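Local coordinates for ribonuclease S-F11 (Nicotiana alata, PDB 1IOO), which cleaves RNA as a secreted T2-family ribonuclease of the style and probably takes part in rejecting self pollen in gametophytic self-incompatibility, at residues A140-K152 / I166-C180. Residues are numbered along the deposited sequence; the frame is centred on the assembly and turned at random.
Sequences AIKTVSQENPDIK and IGICFTPNADSMFRC
Asp150 and Gly167 form an antiparallel hydrogen-bonded pair. Asp150 N donates to Gly167 O at 2.8 Å, and Gly167 N returns a nearly straight bond to Asp150 O. Ile151 and Ile166 follow as a non-hydrogen-bonded pair. The short strands 150-152 and 166-170 run at 162° to each other. On the N-terminal side of Pro149 the partner changes: Cys180 N donates to Asn148 O at 2.9 Å. Water 2 accepts from Cys169 N and lies within hydrogen-bonding distance of Asn148 O, and water 1 lies between Ser145 O and Cys169 O. The strands belong to a beta hairpin in the central antiparallel sheet of this RNase T2 fold, and helix 134-145 packs on one face of it. On that face Ile141 and Ile166 meet tip to tip, CD1 to CD1 at 3.8 Å. Ile151 CD1 lies alongside Ile166 CG2, and Leu117 of helix 117-123 also touches Ile166. Ser145 CB rests on Ile168 CG2. Met177 CG lies 3.4 Å from Ser145 O, and the bend at chi2 (-56°) carries its CE to Val144 O. Asn148 and Arg179 lie side by side, with Asn148 CB 3.5 Å from Arg179 CG, Asn148 ND2 3.6 Å from Arg179 CD and the amide and guanidinium planes 76° apart. Asn148 OD1 accepts a 2.6 Å bond from Lys142 NZ, which ties the loop back to the helix. An alanine in place of Asn148 is likely to leave the Lys142 ammonium without this acceptor and to uncover Arg179 CD, where the amide had lain. The disulfide Cys169-Cys180 joins strand 166-170 to the returning chain, where Cys180 CB packs against Asp150 CB; Asp150 OD1 accepts from Ser183 N.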
ATOM      1  N   ALA A 140      -5.273  16.459  -0.805  1.00 10.27           N
ATOM      2  CA  ALA A 140      -6.235  15.701  -1.594  1.00  9.15           C
ATOM      3  C   ALA A 140      -6.545  14.348  -0.950  1.00  9.10           C
ATOM      4  O   ALA A 140      -7.706  13.964  -0.814  1.00 10.11           O
ATOM      5  CB  ALA A 140      -5.702  15.508  -3.011  1.00  8.32           C
ATOM      6  N   ILE A 141      -5.504  13.630  -0.544  1.00  9.25           N
ATOM      7  CA  ILE A 141      -5.693  12.320   0.065  1.00  8.54           C
ATOM      8  C   ILE A 141      -6.394  12.422   1.420  1.00  9.18           C
ATOM      9  O   ILE A 141      -7.241  11.595   1.748  1.00  9.82           O
ATOM     10  CB  ILE A 141      -4.336  11.592   0.223  1.00  7.76           C
ATOM     11  CG1 ILE A 141      -3.690  11.398  -1.158  1.00  8.28           C
ATOM     12  CG2 ILE A 141      -4.525  10.251   0.918  1.00  7.74           C
ATOM     13  CD1 ILE A 141      -4.539  10.594  -2.155  1.00  9.53           C
ATOM     14  N   LYS A 142      -6.065  13.446   2.198  1.00  9.03           N
ATOM     15  CA  LYS A 142      -6.664  13.583   3.521  1.00  9.81           C
ATOM     16  C   LYS A 142      -8.177  13.769   3.451  1.00 11.16           C
ATOM     17  O   LYS A 142      -8.879  13.535   4.436  1.00 10.68           O
ATOM     18  CB  LYS A 142      -6.025  14.732   4.303  1.00 10.99           C
ATOM     19  CG  LYS A 142      -6.371  14.689   5.789  1.00 11.53           C
ATOM     20  CD  LYS A 142      -5.574  15.708   6.580  1.00 12.41           C
ATOM     21  CE  LYS A 142      -5.916  15.630   8.064  1.00 13.10           C
ATOM     22  NZ  LYS A 142      -5.098  16.610   8.824  1.00 16.45           N
ATOM     23  N   THR A 143      -8.691  14.183   2.299  1.00 10.45           N
ATOM     24  CA  THR A 143     -10.138  14.355   2.174  1.00 11.18           C
ATOM     25  C   THR A 143     -10.864  13.026   2.321  1.00 12.58           C
ATOM     26  O   THR A 143     -12.052  12.995   2.654  1.00 13.67           O
ATOM     27  CB  THR A 143     -10.570  15.005   0.836  1.00 11.36           C
ATOM     28  OG1 THR A 143     -10.208  14.166  -0.268  1.00 12.61           O
ATOM     29  CG2 THR A 143      -9.935  16.376   0.689  1.00 11.61           C
ATOM     30  N   VAL A 144     -10.154  11.925   2.082  1.00 11.40           N
ATOM     31  CA  VAL A 144     -10.758  10.603   2.206  1.00 13.68           C
ATOM     32  C   VAL A 144     -10.139   9.805   3.353  1.00 12.08           C
ATOM     33  O   VAL A 144     -10.787   8.923   3.921  1.00 14.38           O
ATOM     34  CB  VAL A 144     -10.663   9.790   0.887  1.00 13.02           C
ATOM     35  CG1 VAL A 144     -11.481  10.471  -0.201  1.00 12.95           C
ATOM     36  CG2 VAL A 144      -9.218   9.641   0.457  1.00 12.77           C
ATOM     37  N   SER A 145      -8.889  10.102   3.698  1.00 11.41           N
ATOM     38  CA  SER A 145      -8.252   9.399   4.810  1.00 11.82           C
ATOM     39  C   SER A 145      -8.709   9.979   6.150  1.00 12.04           C
ATOM     40  O   SER A 145      -8.608   9.317   7.185  1.00 11.77           O
ATOM     41  CB  SER A 145      -6.719   9.448   4.699  1.00 10.21           C
ATOM     42  OG  SER A 145      -6.209  10.758   4.856  1.00 11.13           O
ATOM     43  N   GLN A 146      -9.239  11.202   6.109  1.00 13.17           N
ATOM     44  CA  GLN A 146      -9.731  11.909   7.305  1.00 12.82           C
ATOM     45  C   GLN A 146      -8.579  12.307   8.205  1.00 12.87           C
ATOM     46  O   GLN A 146      -8.396  13.485   8.526  1.00 13.24           O
ATOM     47  CB  GLN A 146     -10.744  11.047   8.068  1.00 14.76           C
ATOM     48  CG  GLN A 146     -12.060  10.890   7.322  1.00 15.35           C
ATOM     49  CD  GLN A 146     -13.116  10.127   8.101  1.00 15.66           C
ATOM     50  OE1 GLN A 146     -13.098  10.080   9.333  1.00 18.77           O
ATOM     51  NE2 GLN A 146     -14.065   9.543   7.377  1.00 15.94           N
ATOM     52  N   GLU A 147      -7.820  11.314   8.647  1.00 11.25           N
ATOM     53  CA  GLU A 147      -6.632  11.578   9.419  1.00 12.03           C
ATOM     54  C   GLU A 147      -5.441  11.671   8.476  1.00 11.53           C
ATOM     55  O   GLU A 147      -5.554  11.321   7.301  1.00 12.60           O
ATOM     56  CB  GLU A 147      -6.424  10.492  10.480  1.00 11.98           C
ATOM     57  CG  GLU A 147      -7.589  10.385  11.481  1.00 13.46           C
ATOM     58  CD  GLU A 147      -7.874  11.684  12.239  1.00 17.52           C
ATOM     59  OE1 GLU A 147      -9.070  12.006  12.423  1.00 15.29           O
ATOM     60  OE2 GLU A 147      -6.917  12.374  12.663  1.00 18.32           O
ATOM     61  N   ASN A 148      -4.306  12.138   8.979  1.00 10.60           N
ATOM     62  CA  ASN A 148      -3.130  12.324   8.134  1.00 11.07           C
ATOM     63  C   ASN A 148      -2.679  11.044   7.450  1.00 10.15           C
ATOM     64  O   ASN A 148      -2.450  10.022   8.097  1.00 10.89           O
ATOM     65  CB  ASN A 148      -1.952  12.866   8.943  1.00 11.08           C
ATOM     66  CG  ASN A 148      -2.146  14.300   9.359  1.00 12.43           C
ATOM     67  OD1 ASN A 148      -3.022  14.991   8.843  1.00 13.80           O
ATOM     68  ND2 ASN A 148      -1.321  14.767  10.289  1.00 17.31           N
ATOM     69  N   PRO A 149      -2.549  11.090   6.116  1.00  9.27           N
ATOM     70  CA  PRO A 149      -2.094   9.933   5.351  1.00 10.07           C
ATOM     71  C   PRO A 149      -0.579  10.055   5.272  1.00 11.34           C
ATOM     72  O   PRO A 149      -0.024  11.065   5.702  1.00 11.05           O
ATOM     73  CB  PRO A 149      -2.729  10.159   3.991  1.00 10.45           C
ATOM     74  CG  PRO A 149      -2.595  11.671   3.838  1.00  9.02           C
ATOM     75  CD  PRO A 149      -3.011  12.170   5.218  1.00 10.71           C
ATOM     76  N   ASP A 150       0.097   9.032   4.764  1.00 10.80           N
ATOM     77  CA  ASP A 150       1.536   9.135   4.584  1.00 12.59           C
ATOM     78  C   ASP A 150       1.883   9.071   3.112  1.00 11.22           C
ATOM     79  O   ASP A 150       1.710   8.038   2.469  1.00 13.36           O
ATOM     80  CB  ASP A 150       2.304   8.051   5.351  1.00 13.59           C
ATOM     81  CG  ASP A 150       3.818   8.299   5.355  1.00 15.46           C
ATOM     82  OD1 ASP A 150       4.228   9.480   5.388  1.00 16.60           O
ATOM     83  OD2 ASP A 150       4.599   7.322   5.339  1.00 17.88           O
ATOM     84  N   ILE A 151       2.314  10.203   2.568  1.00 10.38           N
ATOM     85  CA  ILE A 151       2.717  10.269   1.171  1.00 10.64           C
ATOM     86  C   ILE A 151       4.183   9.874   1.045  1.00 11.10           C
ATOM     87  O   ILE A 151       5.060  10.556   1.571  1.00 11.85           O
ATOM     88  CB  ILE A 151       2.517  11.692   0.618  1.00 11.22           C
ATOM     89  CG1 ILE A 151       1.091  12.179   0.921  1.00 11.25           C
ATOM     90  CG2 ILE A 151       2.795  11.715  -0.876  1.00 12.00           C
ATOM     91  CD1 ILE A 151      -0.002  11.230   0.469  1.00 13.22           C
ATOM     92  N   LYS A 152       4.441   8.758   0.373  1.00 10.66           N
ATOM     93  CA  LYS A 152       5.800   8.243   0.252  1.00 12.70           C
ATOM     94  C   LYS A 152       6.376   8.491  -1.130  1.00 12.59           C
ATOM     95  O   LYS A 152       5.747   8.192  -2.142  1.00 12.31           O
ATOM     96  CB  LYS A 152       5.798   6.746   0.574  1.00 13.71           C
ATOM     97  CG  LYS A 152       5.174   6.432   1.931  1.00 15.93           C
ATOM     98  CD  LYS A 152       5.131   4.942   2.197  1.00 18.41           C
ATOM     99  CE  LYS A 152       4.453   4.640   3.524  1.00 20.67           C
ATOM    100  NZ  LYS A 152       4.487   3.180   3.808  1.00 22.94           N
ATOM    101  N   ILE A 166       1.205   5.359  -1.120  1.00  8.75           N
ATOM    102  CA  ILE A 166       0.392   6.143  -0.214  1.00  9.05           C
ATOM    103  C   ILE A 166      -0.079   5.277   0.930  1.00  9.19           C
ATOM    104  O   ILE A 166      -0.628   4.198   0.714  1.00  9.68           O
ATOM    105  CB  ILE A 166      -0.846   6.741  -0.906  1.00  9.80           C
ATOM    106  CG1 ILE A 166      -0.402   7.732  -1.978  1.00 12.28           C
ATOM    107  CG2 ILE A 166      -1.733   7.444   0.125  1.00  9.50           C
ATOM    108  CD1 ILE A 166      -1.549   8.284  -2.803  1.00 12.71           C
ATOM    109  N   GLY A 167       0.165   5.737   2.152  1.00  8.47           N
ATOM    110  CA  GLY A 167      -0.271   4.982   3.306  1.00  9.66           C
ATOM    111  C   GLY A 167      -1.454   5.646   3.977  1.00  9.99           C
ATOM    112  O   GLY A 167      -1.520   6.869   4.108  1.00 10.60           O
ATOM    113  N   ILE A 168      -2.423   4.817   4.348  1.00  8.73           N
ATOM    114  CA  ILE A 168      -3.609   5.255   5.071  1.00  7.83           C
ATOM    115  C   ILE A 168      -3.755   4.397   6.317  1.00  8.49           C
ATOM    116  O   ILE A 168      -3.756   3.170   6.228  1.00  8.43           O
ATOM    117  CB  ILE A 168      -4.869   5.169   4.169  1.00  9.01           C
ATOM    118  CG1 ILE A 168      -4.697   6.115   2.973  1.00 12.18           C
ATOM    119  CG2 ILE A 168      -6.115   5.546   4.957  1.00 11.15           C
ATOM    120  CD1 ILE A 168      -5.835   6.080   1.962  1.00 11.46           C
ATOM    121  N   CYS A 169      -3.857   5.039   7.475  1.00  9.03           N
ATOM    122  CA  CYS A 169      -3.871   4.315   8.740  1.00  9.85           C
ATOM    123  C   CYS A 169      -5.255   4.195   9.351  1.00  9.68           C
ATOM    124  O   CYS A 169      -6.121   5.052   9.176  1.00 11.46           O
ATOM    125  CB  CYS A 169      -2.871   4.977   9.699  1.00 10.95           C
ATOM    126  SG  CYS A 169      -1.211   4.841   8.959  1.00 11.69           S
ATOM    127  N   PHE A 170      -5.440   3.094  10.070  1.00  9.58           N
ATOM    128  CA  PHE A 170      -6.694   2.768  10.736  1.00 10.33           C
ATOM    129  C   PHE A 170      -6.430   2.257  12.137  1.00 10.84           C
ATOM    130  O   PHE A 170      -5.306   1.878  12.469  1.00 12.52           O
ATOM    131  CB  PHE A 170      -7.416   1.631  10.000  1.00 11.24           C
ATOM    132  CG  PHE A 170      -7.747   1.924   8.567  1.00 10.74           C
ATOM    133  CD1 PHE A 170      -6.785   1.808   7.571  1.00 10.91           C
ATOM    134  CD2 PHE A 170      -9.033   2.316   8.217  1.00 11.10           C
ATOM    135  CE1 PHE A 170      -7.108   2.083   6.236  1.00 12.21           C
ATOM    136  CE2 PHE A 170      -9.364   2.592   6.892  1.00 12.66           C
ATOM    137  CZ  PHE A 170      -8.400   2.475   5.903  1.00 11.13           C
ATOM    138  N   THR A 171      -7.462   2.246  12.969  1.00 11.39           N
ATOM    139  CA  THR A 171      -7.314   1.665  14.287  1.00 13.07           C
ATOM    140  C   THR A 171      -7.120   0.157  14.141  1.00 12.64           C
ATOM    141  O   THR A 171      -7.458  -0.408  13.102  1.00 12.41           O
ATOM    142  CB  THR A 171      -8.549   1.954  15.156  1.00 13.17           C
ATOM    143  OG1 THR A 171      -9.737   1.596  14.438  1.00 15.26           O
ATOM    144  CG2 THR A 171      -8.596   3.433  15.525  1.00 14.90           C
ATOM    145  N   PRO A 172      -6.557  -0.512  15.157  1.00 14.71           N
ATOM    146  CA  PRO A 172      -6.326  -1.960  15.095  1.00 16.33           C
ATOM    147  C   PRO A 172      -7.528  -2.790  14.630  1.00 17.26           C
ATOM    148  O   PRO A 172      -7.362  -3.791  13.929  1.00 16.80           O
ATOM    149  CB  PRO A 172      -5.879  -2.290  16.512  1.00 16.68           C
ATOM    150  CG  PRO A 172      -5.075  -1.072  16.871  1.00 15.72           C
ATOM    151  CD  PRO A 172      -5.986   0.052  16.395  1.00 15.39           C
ATOM    152  N   ASN A 173      -8.732  -2.373  15.014  1.00 18.96           N
ATOM    153  CA  ASN A 173      -9.947  -3.092  14.627  1.00 19.74           C
ATOM    154  C   ASN A 173     -10.441  -2.659  13.243  1.00 19.06           C
ATOM    155  O   ASN A 173     -11.424  -3.197  12.729  1.00 19.99           O
ATOM    156  CB  ASN A 173     -11.051  -2.886  15.678  1.00 22.35           C
ATOM    157  CG  ASN A 173     -11.315  -1.424  15.969  1.00 25.55           C
ATOM    158  OD1 ASN A 173     -10.732  -0.545  15.338  1.00 26.50           O
ATOM    159  ND2 ASN A 173     -12.197  -1.155  16.925  1.00 27.78           N
ATOM    160  N   ALA A 174      -9.755  -1.682  12.655  1.00 16.87           N
ATOM    161  CA  ALA A 174     -10.073  -1.176  11.316  1.00 17.57           C
ATOM    162  C   ALA A 174     -11.466  -0.549  11.248  1.00 18.37           C
ATOM    163  O   ALA A 174     -12.048  -0.437  10.170  1.00 18.65           O
ATOM    164  CB  ALA A 174      -9.961  -2.300  10.290  1.00 18.21           C
ATOM    165  N   ASP A 175     -11.984  -0.108  12.389  1.00 19.30           N
ATOM    166  CA  ASP A 175     -13.318   0.485  12.429  1.00 19.94           C
ATOM    167  C   ASP A 175     -13.259   2.011  12.358  1.00 18.81           C
ATOM    168  O   ASP A 175     -14.269   2.667  12.088  1.00 17.23           O
ATOM    169  CB  ASP A 175     -14.037   0.053  13.709  1.00 25.32           C
ATOM    170  CG  ASP A 175     -13.502   0.755  14.938  1.00 29.19           C
ATOM    171  OD1 ASP A 175     -12.300   1.079  14.956  1.00 33.35           O
ATOM    172  OD2 ASP A 175     -14.281   0.978  15.890  1.00 33.79           O
ATOM    173  N   SER A 176     -12.076   2.570  12.599  1.00 17.24           N
ATOM    174  CA  SER A 176     -11.902   4.022  12.574  1.00 17.40           C
ATOM    175  C   SER A 176     -10.576   4.417  11.927  1.00 16.00           C
ATOM    176  O   SER A 176      -9.678   3.591  11.766  1.00 14.69           O
ATOM    177  CB  SER A 176     -11.938   4.585  13.995  1.00 19.33           C
ATOM    178  OG  SER A 176     -13.124   4.209  14.671  1.00 23.81           O
ATOM    179  N   MET A 177     -10.460   5.692  11.566  1.00 15.62           N
ATOM    180  CA  MET A 177      -9.238   6.202  10.961  1.00 14.04           C
ATOM    181  C   MET A 177      -8.200   6.535  12.030  1.00 15.47           C
ATOM    182  O   MET A 177      -8.529   6.703  13.206  1.00 17.01           O
ATOM    183  CB  MET A 177      -9.535   7.450  10.130  1.00 14.42           C
ATOM    184  CG  MET A 177     -10.516   7.209   9.000  1.00 14.59           C
ATOM    185  SD  MET A 177      -9.958   5.877   7.919  1.00 15.12           S
ATOM    186  CE  MET A 177     -10.759   6.310   6.407  1.00 16.37           C
ATOM    187  N   PHE A 178      -6.941   6.620  11.611  1.00 13.81           N
ATOM    188  CA  PHE A 178      -5.844   6.927  12.520  1.00 14.56           C
ATOM    189  C   PHE A 178      -4.753   7.702  11.792  1.00 13.57           C
ATOM    190  O   PHE A 178      -4.532   7.500  10.598  1.00 11.93           O
ATOM    191  CB  PHE A 178      -5.258   5.633  13.100  1.00 16.39           C
ATOM    192  CG  PHE A 178      -4.487   5.831  14.377  1.00 21.50           C
ATOM    193  CD1 PHE A 178      -5.156   6.072  15.576  1.00 22.91           C
ATOM    194  CD2 PHE A 178      -3.096   5.783  14.382  1.00 22.06           C
ATOM    195  CE1 PHE A 178      -4.451   6.263  16.764  1.00 24.21           C
ATOM    196  CE2 PHE A 178      -2.377   5.973  15.566  1.00 22.59           C
ATOM    197  CZ  PHE A 178      -3.058   6.213  16.760  1.00 24.29           C
ATOM    198  N   ARG A 179      -4.078   8.590  12.514  1.00 12.21           N
ATOM    199  CA  ARG A 179      -3.021   9.412  11.933  1.00 12.91           C
ATOM    200  C   ARG A 179      -1.768   8.589  11.654  1.00 13.13           C
ATOM    201  O   ARG A 179      -1.193   7.983  12.559  1.00 15.29           O
ATOM    202  CB  ARG A 179      -2.671  10.570  12.881  1.00 13.04           C
ATOM    203  CG  ARG A 179      -1.815  11.666  12.251  1.00 15.80           C
ATOM    204  CD  ARG A 179      -1.399  12.748  13.246  1.00 18.13           C
ATOM    205  NE  ARG A 179      -0.433  12.270  14.235  1.00 20.68           N
ATOM    206  CZ  ARG A 179      -0.722  12.018  15.508  1.00 24.10           C
ATOM    207  NH1 ARG A 179      -1.955  12.200  15.960  1.00 24.81           N
ATOM    208  NH2 ARG A 179       0.221  11.582  16.332  1.00 24.50           N
ATOM    209  N   CYS A 180      -1.344   8.571  10.396  1.00 10.98           N
ATOM    210  CA  CYS A 180      -0.145   7.841  10.018  1.00 12.39           C
ATOM    211  C   CYS A 180       1.111   8.622  10.370  1.00 12.91           C
ATOM    212  O   CYS A 180       1.143   9.847  10.242  1.00 13.28           O
ATOM    213  CB  CYS A 180      -0.064   7.657   8.514  1.00 11.68           C
ATOM    214  SG  CYS A 180      -1.107   6.432   7.694  1.00 11.82           S
TER
HETATM  215  O   HOH W   1      -6.778   7.693   8.298  1.00 16.57           O
HETATM  216  O   HOH W   2      -4.279   7.866   7.366  1.00 11.37           O